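Side-chain contact in chorismatase (Streptomyces hygroscopicus, PDB 4BPS), which hydrolyses chorismate to a dihydroxycyclohexadiene carboxylic acid and pyruvate, a step in the biosynthesis of the immunosuppressants FK506 and FK520: residues D305-T308 / V309-V312. Numbering follows the deposited sequence.
Sequences DLDT and VRRV
The R311 guanidinium carries CA of T308 over one face and two oxygens at its edge, both in its plane: OD2 of D307 and a water. Its NH1 reaches D307 OD2 at 2.8 Å in a salt bridge, one turn back along the helix. The N-H...O angle is clearly bent, 138°, and the donor comes in from above the carboxylate plane, the two flat groups being turned 53° apart. With CG of R311 anti to its own carbonyl carbon, that atom comes to 3.4 Å from D307 O, and a bend at chi3 places the guanidinium over the preceding turn. The water at the edge, 2.8 Å from R311 NH2, also bonds to OG1 of T308. D307 CG stands anti to its own backbone N (chi1 -162°), which turns the carboxylate toward R311, with R310 reached through water. Its OD1 takes a hydrogen bond from a second water; that water lies in the R310 guanidinium plane and accepts from R310 NE at 2.7 Å. D307 is thus held at both oxygens. In the helix backbone, the amide N-H groups of V309 to V312 bond to the carbonyls of D305 to T308, V309 N lying 2.9 Å from D305 O. On the buried side, V309 packs against V298 and V300 and also touches V259 of helix 259-274. This is an i to i+4 Asp-Arg salt bridge flanked by two i to i+3 water bridges, on the outer face of the helix that links parallel strands 296-300 and 323-327 in a beta-alpha-beta unit of this YjgF-fold enzyme.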
ATOM      1  N   ASP A 305      20.912  -0.801  -8.430  1.00  7.15           N
ATOM      2  CA  ASP A 305      19.862  -0.505  -9.413  1.00  7.25           C
ATOM      3  C   ASP A 305      19.106   0.784  -9.149  1.00  7.41           C
ATOM      4  O   ASP A 305      18.306   1.176 -10.002  1.00  7.59           O
ATOM      5  CB  ASP A 305      18.839  -1.653  -9.477  1.00  7.09           C
ATOM      6  CG  ASP A 305      19.410  -2.935 -10.043  1.00  7.83           C
ATOM      7  OD1 ASP A 305      20.436  -2.892 -10.757  1.00  8.30           O
ATOM      8  OD2 ASP A 305      18.780  -4.001  -9.821  1.00  7.86           O
ATOM      9  N   LEU A 306      19.300   1.439  -8.005  1.00  7.38           N
ATOM     10  CA  LEU A 306      18.432   2.561  -7.691  1.00  8.54           C
ATOM     11  C   LEU A 306      18.567   3.687  -8.702  1.00  8.34           C
ATOM     12  O   LEU A 306      17.566   4.220  -9.140  1.00  8.46           O
ATOM     13  CB  LEU A 306      18.667   3.084  -6.260  1.00 12.52           C
ATOM     14  CG  LEU A 306      17.596   2.624  -5.235  1.00 15.40           C
ATOM     15  CD1 LEU A 306      17.972   1.245  -4.697  1.00 16.33           C
ATOM     16  CD2 LEU A 306      17.327   3.568  -4.093  1.00 16.87           C
ATOM     17  N   ASP A 307      19.784   4.044  -9.090  1.00  9.36           N
ATOM     18  CA  ASP A 307      19.909   5.139 -10.048  1.00 11.41           C
ATOM     19  C   ASP A 307      19.382   4.734 -11.434  1.00 10.11           C
ATOM     20  O   ASP A 307      18.795   5.545 -12.122  1.00 10.17           O
ATOM     21  CB  ASP A 307      21.336   5.650 -10.148  1.00 15.74           C
ATOM     22  CG  ASP A 307      21.393   7.023 -10.791  1.00 20.36           C
ATOM     23  OD1 ASP A 307      20.805   7.977 -10.222  1.00 21.48           O
ATOM     24  OD2 ASP A 307      21.996   7.150 -11.875  1.00 22.94           O
ATOM     25  N   THR A 308      19.600   3.487 -11.832  1.00  9.56           N
ATOM     26  CA  THR A 308      19.073   2.973 -13.082  1.00  9.71           C
ATOM     27  C   THR A 308      17.552   3.169 -13.106  1.00  8.55           C
ATOM     28  O   THR A 308      16.981   3.702 -14.069  1.00  8.97           O
ATOM     29  CB  THR A 308      19.425   1.480 -13.232  1.00 11.00           C
ATOM     30  OG1 THR A 308      20.847   1.333 -13.226  1.00 13.29           O
ATOM     31  CG2 THR A 308      18.860   0.906 -14.528  1.00 11.31           C
ATOM     32  N   VAL A 309      16.907   2.746 -12.028  1.00  7.10           N
ATOM     33  CA  VAL A 309      15.466   2.866 -11.934  1.00  7.08           C
ATOM     34  C   VAL A 309      15.004   4.321 -11.874  1.00  6.95           C
ATOM     35  O   VAL A 309      14.021   4.688 -12.523  1.00  6.85           O
ATOM     36  CB  VAL A 309      14.951   2.055 -10.722  1.00  7.03           C
ATOM     37  CG1 VAL A 309      13.504   2.391 -10.386  1.00  6.87           C
ATOM     38  CG2 VAL A 309      15.109   0.568 -10.983  1.00  7.56           C
ATOM     39  N   ARG A 310      15.722   5.142 -11.117  1.00  7.13           N
ATOM     40  CA  ARG A 310      15.383   6.557 -11.025  1.00  8.08           C
ATOM     41  C   ARG A 310      15.312   7.174 -12.426  1.00  8.28           C
ATOM     42  O   ARG A 310      14.382   7.932 -12.726  1.00  8.29           O
ATOM     43  CB  ARG A 310      16.408   7.311 -10.179  1.00  8.83           C
ATOM     44  CG  ARG A 310      15.950   8.723  -9.845  1.00 10.34           C
ATOM     45  CD  ARG A 310      16.971   9.481  -8.980  1.00 13.45           C
ATOM     46  NE  ARG A 310      17.253   8.805  -7.703  1.00 17.80           N
ATOM     47  CZ  ARG A 310      16.484   8.872  -6.620  1.00 23.52           C
ATOM     48  NH1 ARG A 310      15.377   9.607  -6.628  1.00 25.58           N
ATOM     49  NH2 ARG A 310      16.830   8.218  -5.515  1.00 25.87           N
ATOM     50  N   ARG A 311      16.281   6.828 -13.274  1.00  8.06           N
ATOM     51  CA  ARG A 311      16.354   7.407 -14.609  1.00  9.10           C
ATOM     52  C   ARG A 311      15.224   6.899 -15.512  1.00  8.61           C
ATOM     53  O   ARG A 311      14.648   7.676 -16.285  1.00  9.77           O
ATOM     54  CB  ARG A 311      17.740   7.162 -15.242  1.00 11.42           C
ATOM     55  CG  ARG A 311      18.865   7.916 -14.510  1.00 15.23           C
ATOM     56  CD  ARG A 311      20.214   7.916 -15.245  1.00 22.75           C
ATOM     57  NE  ARG A 311      20.477   6.676 -15.970  1.00 30.69           N
ATOM     58  CZ  ARG A 311      21.179   5.652 -15.491  1.00 35.58           C
ATOM     59  NH1 ARG A 311      21.699   5.710 -14.269  1.00 37.19           N
ATOM     60  NH2 ARG A 311      21.361   4.563 -16.239  1.00 36.13           N
ATOM     61  N   VAL A 312      14.887   5.616 -15.421  1.00  8.37           N
ATOM     62  CA  VAL A 312      13.770   5.087 -16.177  1.00  8.68           C
ATOM     63  C   VAL A 312      12.484   5.784 -15.786  1.00  8.35           C
ATOM     64  O   VAL A 312      11.681   6.172 -16.654  1.00  9.74           O
ATOM     65  CB  VAL A 312      13.634   3.557 -15.964  1.00 10.01           C
ATOM     66  CG1 VAL A 312      12.339   3.045 -16.570  1.00 11.02           C
ATOM     67  CG2 VAL A 312      14.831   2.808 -16.549  1.00 11.06           C
TER
HETATM   68  O   HOH W   1      19.793   7.945  -7.963  1.00 30.12           O
HETATM   69  O   HOH W   2      22.170   2.021 -15.473  1.00 30.86           O